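Local atomic coordinates of cellobiose 2-epimerase (Caldibacillus thermoamylovorans, PDB entry 5ZHB), a protein that probably catalyses the reversible epimerisation of cellobiose at carbon 2 of its reducing-end glucose, giving glucosyl-mannose. Residues 284-289 with 302-307; 352-357 with 363-368. All blocks are in the same frame, centred on the assembly; numbering follows the deposited sequence.

Both contacts lie in the inter-helix connections of one side of the barrel, are partly buried, and are joined by the sheet: strands 299-305 and 355-356 are neighbours, with R304 O bonded to V356 N and W306 N to W354 O. Interaction 1 ties the loop after helix 267-283 to strand 299-305; interaction 2 ties strand 355-356 to the loop leading to helix 375-387. Each relies on one arginine used differently. R304 is buried and spends its N-H groups on oxygen acceptors, one of them a carboxylate, whereas partly exposed R365 lies flat on W354. Interaction 2 buries more surface, 489 against 197 Å², and adds a hydroxyl chain and a water.

Interaction 1: 284-289 with 302-307; sequences GVLKDG and YTRVWW
In the inter-helix connection that follows helix 267-283, L286 and D288 of a tight turn meet Y302 and R304 at the end of strand 299-305. L286 presses CD1 over the centre of one face of the R304 guanidinium, 3.5 Å from R304 CZ; CD1 also borders the edge of the phenol ring, where CD2 comes closest, 3.7 Å from Y302 CE1. A branched aliphatic residue suits this place because its methyls can press on both the apolar face of a delocalised cation and an aromatic rim.

The turn is type I, from L286 to G289, closed by the bond of G289 N to L286 O at 2.9 Å; the positive phi of G289 would push a side chain against the preceding carbonyl. This geometry brings D288 back toward the strand. Its OD2 receives R304 NH2 at 2.8 Å, with an N-H...O angle of 145°. The nitrogen approaches from above the carboxylate plane, and the two flat groups are steeply inclined, 66° apart: a salt bridge carried by one N-H...O bond, NH2 to OD2, and not a side-by-side two-bond pair.

Such strand-and-loop links between helices belong to the (alpha/alpha)6 barrel of this epimerase family; here V305 takes the N-cap position of helix 306-323 directly after R304. The arginine is bent at chi2 (74°), which turns its head back along the strand, where NH1 donates to the carbonyl oxygen of Y302 at 2.9 Å. NE is bonded to S290 OG, and the same hydroxyl is also paired with D288 OD1. All three guanidinium nitrogens are thus engaged, which fixes the rotation of the buried group, and the neighbouring carboxylate probably offsets its charge. Y338 and M343 of helix 326-343 also pack against R304.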
loop_
_atom_site.group_PDB
_atom_site.type_symbol
_atom_site.label_atom_id
_atom_site.label_comp_id
_atom_site.label_asym_id
_atom_site.label_seq_id
_atom_site.Cartn_x
_atom_site.Cartn_y
_atom_site.Cartn_z
ATOM N N GLY A 284 18.881 -5.158 4.066
ATOM C CA GLY A 284 17.962 -5.583 3.016
ATOM C C GLY A 284 18.545 -5.504 1.601
ATOM O O GLY A 284 18.105 -6.237 0.722
ATOM N N VAL A 285 19.495 -4.594 1.366
ATOM C CA VAL A 285 20.043 -4.365 0.041
ATOM C C VAL A 285 21.086 -5.431 -0.314
ATOM O O VAL A 285 22.021 -5.685 0.439
ATOM C CB VAL A 285 20.633 -2.954 -0.010
ATOM C CG1 VAL A 285 21.368 -2.691 -1.312
ATOM C CG2 VAL A 285 19.543 -1.918 0.218
ATOM N N LEU A 286 20.931 -6.036 -1.489
ATOM C CA LEU A 286 21.824 -7.084 -1.964
ATOM C C LEU A 286 23.015 -6.472 -2.694
ATOM O O LEU A 286 23.046 -5.274 -2.938
ATOM C CB LEU A 286 20.976 -7.966 -2.875
ATOM C CG LEU A 286 19.787 -8.628 -2.176
ATOM C CD1 LEU A 286 18.910 -9.480 -3.079
ATOM C CD2 LEU A 286 20.353 -9.457 -1.001
ATOM N N LYS A 287 23.976 -7.302 -3.120
ATOM C CA LYS A 287 25.182 -6.723 -3.695
ATOM C C LYS A 287 24.871 -6.065 -5.046
ATOM O O LYS A 287 25.601 -5.149 -5.413
ATOM C CB LYS A 287 26.442 -7.607 -3.623
ATOM C CG LYS A 287 26.377 -9.030 -4.143
ATOM C CD LYS A 287 26.310 -9.128 -5.661
ATOM C CE LYS A 287 26.101 -10.540 -6.116
ATOM N NZ LYS A 287 25.604 -10.574 -7.493
ATOM N N ASP A 288 23.768 -6.420 -5.742
ATOM C CA ASP A 288 23.410 -5.728 -6.989
ATOM C C ASP A 288 22.642 -4.428 -6.731
ATOM O O ASP A 288 22.336 -3.697 -7.667
ATOM C CB ASP A 288 22.701 -6.624 -8.000
ATOM C CG ASP A 288 21.381 -7.191 -7.505
ATOM O OD1 ASP A 288 20.936 -6.727 -6.434
ATOM O OD2 ASP A 288 20.855 -8.131 -8.137
ATOM N N GLY A 289 22.344 -4.108 -5.466
ATOM C CA GLY A 289 21.629 -2.883 -5.138
ATOM C C GLY A 289 20.119 -3.104 -4.997
ATOM O O GLY A 289 19.406 -2.194 -4.573
ATOM N N TYR A 302 15.403 -14.329 -1.599
ATOM C CA TYR A 302 16.144 -13.402 -2.438
ATOM C C TYR A 302 15.329 -12.960 -3.659
ATOM O O TYR A 302 15.853 -12.242 -4.508
ATOM C CB TYR A 302 17.451 -14.055 -2.919
ATOM C CG TYR A 302 18.485 -14.156 -1.808
ATOM C CD1 TYR A 302 19.139 -13.016 -1.361
ATOM C CD2 TYR A 302 18.769 -15.361 -1.183
ATOM C CE1 TYR A 302 20.059 -13.073 -0.326
ATOM C CE2 TYR A 302 19.694 -15.431 -0.149
ATOM C CZ TYR A 302 20.336 -14.282 0.278
ATOM O OH TYR A 302 21.233 -14.281 1.301
ATOM N N THR A 303 14.046 -13.303 -3.710
ATOM C CA THR A 303 13.171 -12.799 -4.765
ATOM C C THR A 303 13.111 -11.279 -4.686
ATOM O O THR A 303 12.938 -10.724 -3.606
ATOM C CB THR A 303 11.756 -13.349 -4.612
ATOM O OG1 THR A 303 11.838 -14.763 -4.557
ATOM C CG2 THR A 303 10.864 -12.960 -5.787
ATOM N N ARG A 304 13.278 -10.617 -5.833
ATOM C CA ARG A 304 13.113 -9.183 -5.950
ATOM C C ARG A 304 11.667 -8.868 -6.340
ATOM O O ARG A 304 11.273 -9.136 -7.478
ATOM C CB ARG A 304 14.034 -8.614 -7.021
ATOM C CG ARG A 304 15.482 -8.400 -6.601
ATOM C CD ARG A 304 16.230 -9.739 -6.490
ATOM N NE ARG A 304 17.683 -9.539 -6.529
ATOM C CZ ARG A 304 18.597 -10.504 -6.401
ATOM N NH1 ARG A 304 18.238 -11.720 -6.045
ATOM N NH2 ARG A 304 19.869 -10.211 -6.572
ATOM N N VAL A 305 10.888 -8.381 -5.368
ATOM C CA VAL A 305 9.454 -8.175 -5.530
ATOM C C VAL A 305 9.271 -6.715 -5.885
ATOM O O VAL A 305 9.904 -5.871 -5.252
ATOM C CB VAL A 305 8.639 -8.570 -4.279
ATOM C CG1 VAL A 305 7.158 -8.271 -4.432
ATOM C CG2 VAL A 305 8.778 -10.052 -3.966
ATOM N N TRP A 306 8.369 -6.420 -6.845
ATOM C CA TRP A 306 8.266 -5.090 -7.424
ATOM C C TRP A 306 7.992 -4.022 -6.359
ATOM O O TRP A 306 8.693 -2.997 -6.300
ATOM C CB TRP A 306 7.241 -5.063 -8.588
ATOM C CG TRP A 306 5.863 -4.591 -8.208
ATOM C CD1 TRP A 306 5.399 -3.322 -8.357
ATOM C CD2 TRP A 306 4.820 -5.322 -7.545
ATOM N NE1 TRP A 306 4.121 -3.229 -7.884
ATOM C CE2 TRP A 306 3.741 -4.427 -7.361
ATOM C CE3 TRP A 306 4.676 -6.635 -7.105
ATOM C CZ2 TRP A 306 2.559 -4.788 -6.717
ATOM C CZ3 TRP A 306 3.491 -7.004 -6.505
ATOM C CH2 TRP A 306 2.449 -6.100 -6.322
ATOM N N TRP A 307 7.014 -4.250 -5.492
ATOM C CA TRP A 307 6.590 -3.210 -4.558
ATOM C C TRP A 307 7.676 -2.914 -3.525
ATOM O O TRP A 307 7.790 -1.767 -3.097
ATOM C CB TRP A 307 5.244 -3.527 -3.884
ATOM C CG TRP A 307 5.221 -4.657 -2.888
ATOM C CD1 TRP A 307 4.839 -5.946 -3.107
ATOM C CD2 TRP A 307 5.544 -4.569 -1.485
ATOM N NE1 TRP A 307 4.940 -6.677 -1.956
ATOM C CE2 TRP A 307 5.375 -5.858 -0.944
ATOM C CE3 TRP A 307 5.967 -3.527 -0.644
ATOM C CZ2 TRP A 307 5.599 -6.127 0.409
ATOM C CZ3 TRP A 307 6.168 -3.792 0.694
ATOM C CH2 TRP A 307 6.005 -5.082 1.212
#

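Interaction 2: 352-357 with 363-368; sequences WYWSVE and TKREIA
W354 and R365 are stacked almost parallel: the guanidinium lies flat over the six-membered part of the indole, centres 3.5 Å apart and planes at 17°, a cation-pi contact. R365 CD sits above the five-membered ring, 3.7 Å from its centroid, in a CH-pi contact. The arginine bends at chi3 (64°) and runs along both rings; it suits the place by joining a flat cation to an aliphatic stem, and the indole is long enough for both. E366 lies alongside the tryptophan, with OE2 3.4 Å from W354 CZ3, and its OE1 stands at the guanidinium edge in a long salt bridge to R365 NE. E366 O, against W354 CB and CE3, is buried by the contact and has no partner in the model. W306 meets W354 edge-to-face. An alanine in place of W354 would probably leave the R365 guanidinium without the flat face it rests on, its long pairing with E366 left to steady it.

Beyond the stack, polar groups join strand 355-356 to the loop before helix 375-387. S355 OG donates to T363 OG1 at 2.7 Å, and T363 OG1 in turn to E357 OE2 at 2.5 Å, on the anti side and somewhat out of the carboxylate plane, the two side chains crossing at about a right angle. T363 N also bonds to S355 O at 2.9 Å. A water accepts from W354 N and donates to T363 O and R365 O. Serine and threonine suit this relay because each hydroxyl can give and receive, and the terminal carboxylate would probably polarise it toward E357.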
loop_
_atom_site.group_PDB
_atom_site.type_symbol
_atom_site.label_atom_id
_atom_site.label_comp_id
_atom_site.label_asym_id
_atom_site.label_seq_id
_atom_site.Cartn_x
_atom_site.Cartn_y
_atom_site.Cartn_z
ATOM N N TRP A 352 5.034 -3.737 -15.261
ATOM C CA TRP A 352 6.113 -4.256 -14.439
ATOM C C TRP A 352 5.840 -5.725 -14.126
ATOM O O TRP A 352 4.719 -6.172 -13.889
ATOM C CB TRP A 352 6.248 -3.434 -13.139
ATOM C CG TRP A 352 6.676 -1.990 -13.286
ATOM C CD1 TRP A 352 6.489 -1.125 -14.318
ATOM C CD2 TRP A 352 7.422 -1.245 -12.293
ATOM N NE1 TRP A 352 7.055 0.095 -14.048
ATOM C CE2 TRP A 352 7.639 0.049 -12.806
ATOM C CE3 TRP A 352 7.943 -1.565 -11.038
ATOM C CZ2 TRP A 352 8.331 1.025 -12.095
ATOM C CZ3 TRP A 352 8.630 -0.598 -10.339
ATOM C CH2 TRP A 352 8.847 0.663 -10.866
ATOM N N TYR A 353 6.909 -6.500 -14.041
ATOM C CA TYR A 353 6.768 -7.848 -13.526
ATOM C C TYR A 353 6.472 -7.839 -12.027
ATOM O O TYR A 353 6.839 -6.912 -11.309
ATOM C CB TYR A 353 8.064 -8.608 -13.740
ATOM C CG TYR A 353 8.513 -8.723 -15.178
ATOM C CD1 TYR A 353 7.735 -9.376 -16.134
ATOM C CD2 TYR A 353 9.785 -8.291 -15.543
ATOM C CE1 TYR A 353 8.177 -9.491 -17.448
ATOM C CE2 TYR A 353 10.241 -8.420 -16.840
ATOM C CZ TYR A 353 9.453 -9.053 -17.778
ATOM O OH TYR A 353 9.959 -9.177 -19.028
ATOM N N TRP A 354 5.788 -8.887 -11.572
ATOM C CA TRP A 354 5.498 -9.070 -10.169
ATOM C C TRP A 354 6.811 -9.158 -9.393
ATOM O O TRP A 354 7.004 -8.505 -8.367
ATOM C CB TRP A 354 4.669 -10.349 -9.994
ATOM C CG TRP A 354 4.271 -10.613 -8.563
ATOM C CD1 TRP A 354 5.117 -10.969 -7.546
ATOM C CD2 TRP A 354 2.954 -10.597 -7.988
ATOM N NE1 TRP A 354 4.434 -11.111 -6.373
ATOM C CE2 TRP A 354 3.100 -10.932 -6.620
ATOM C CE3 TRP A 354 1.677 -10.373 -8.496
ATOM C CZ2 TRP A 354 2.016 -11.031 -5.756
ATOM C CZ3 TRP A 354 0.599 -10.511 -7.653
ATOM C CH2 TRP A 354 0.766 -10.844 -6.302
ATOM N N SER A 355 7.707 -10.021 -9.881
ATOM C CA SER A 355 8.976 -10.232 -9.202
ATOM C C SER A 355 10.010 -10.763 -10.179
ATOM O O SER A 355 9.665 -11.153 -11.298
ATOM C CB SER A 355 8.801 -11.128 -7.982
ATOM O OG SER A 355 8.266 -12.399 -8.309
ATOM N N VAL A 356 11.268 -10.743 -9.735
ATOM C CA VAL A 356 12.392 -11.290 -10.472
ATOM C C VAL A 356 13.135 -12.276 -9.575
ATOM O O VAL A 356 13.349 -12.013 -8.396
ATOM C CB VAL A 356 13.336 -10.198 -11.000
ATOM C CG1 VAL A 356 14.501 -10.810 -11.759
ATOM C CG2 VAL A 356 12.583 -9.190 -11.853
ATOM N N GLU A 357 13.466 -13.443 -10.131
ATOM C CA GLU A 357 14.236 -14.457 -9.418
ATOM C C GLU A 357 15.713 -14.048 -9.337
ATOM O O GLU A 357 16.144 -13.111 -10.018
ATOM C CB GLU A 357 14.115 -15.802 -10.134
ATOM C CG GLU A 357 12.683 -16.302 -10.328
ATOM C CD GLU A 357 11.903 -16.496 -9.047
ATOM O OE1 GLU A 357 12.537 -16.985 -8.092
ATOM O OE2 GLU A 357 10.702 -16.149 -8.971
ATOM N N THR A 363 9.573 -13.776 -12.623
ATOM C CA THR A 363 8.692 -14.767 -12.041
ATOM C C THR A 363 7.417 -14.790 -12.886
ATOM O O THR A 363 6.866 -13.738 -13.206
ATOM C CB THR A 363 8.400 -14.415 -10.582
ATOM O OG1 THR A 363 9.617 -14.088 -9.898
ATOM C CG2 THR A 363 7.627 -15.509 -9.877
ATOM N N LYS A 364 6.900 -15.979 -13.164
ATOM C CA LYS A 364 5.785 -16.121 -14.100
ATOM C C LYS A 364 4.471 -15.990 -13.355
ATOM O O LYS A 364 3.747 -16.957 -13.170
ATOM C CB LYS A 364 5.850 -17.439 -14.881
ATOM C CG LYS A 364 7.013 -17.491 -15.824
ATOM C CD LYS A 364 7.036 -18.772 -16.650
ATOM C CE LYS A 364 8.011 -18.708 -17.776
ATOM N NZ LYS A 364 9.331 -18.337 -17.279
ATOM N N ARG A 365 4.219 -14.776 -12.887
ATOM C CA ARG A 365 3.072 -14.435 -12.077
ATOM C C ARG A 365 2.347 -13.323 -12.805
ATOM O O ARG A 365 2.958 -12.668 -13.649
ATOM C CB ARG A 365 3.522 -13.843 -10.733
ATOM C CG ARG A 365 4.029 -14.877 -9.746
ATOM C CD ARG A 365 3.791 -14.415 -8.337
ATOM N NE ARG A 365 2.345 -14.318 -8.111
ATOM C CZ ARG A 365 1.815 -14.170 -6.913
ATOM N NH1 ARG A 365 2.599 -14.234 -5.850
ATOM N NH2 ARG A 365 0.510 -13.980 -6.786
ATOM N N GLU A 366 1.086 -13.118 -12.460
ATOM C CA GLU A 366 0.238 -12.133 -13.130
ATOM C C GLU A 366 0.824 -10.718 -13.024
ATOM O O GLU A 366 1.473 -10.354 -12.041
ATOM C CB GLU A 366 -1.183 -12.219 -12.597
ATOM C CG GLU A 366 -1.402 -11.623 -11.206
ATOM C CD GLU A 366 -1.200 -12.603 -10.068
ATOM O OE1 GLU A 366 -0.469 -13.603 -10.209
ATOM O OE2 GLU A 366 -1.858 -12.387 -9.028
ATOM N N ILE A 367 0.523 -9.893 -14.030
ATOM C CA ILE A 367 0.964 -8.518 -14.110
ATOM C C ILE A 367 -0.072 -7.605 -13.482
ATOM O O ILE A 367 0.241 -6.507 -13.052
ATOM C CB ILE A 367 1.195 -8.103 -15.586
ATOM C CG1 ILE A 367 2.095 -9.046 -16.278
ATOM C CG2 ILE A 367 1.713 -6.672 -15.684
ATOM C CD1 ILE A 367 3.343 -9.409 -15.493
ATOM N N ALA A 368 -1.323 -8.027 -13.511
ATOM C CA ALA A 368 -2.393 -7.260 -12.927
ATOM C C ALA A 368 -3.407 -8.231 -12.345
ATOM O O ALA A 368 -3.757 -9.234 -12.979
ATOM C CB ALA A 368 -3.024 -6.350 -13.948
HETATM O O HOH W 1 5.332 -11.242 -13.291
#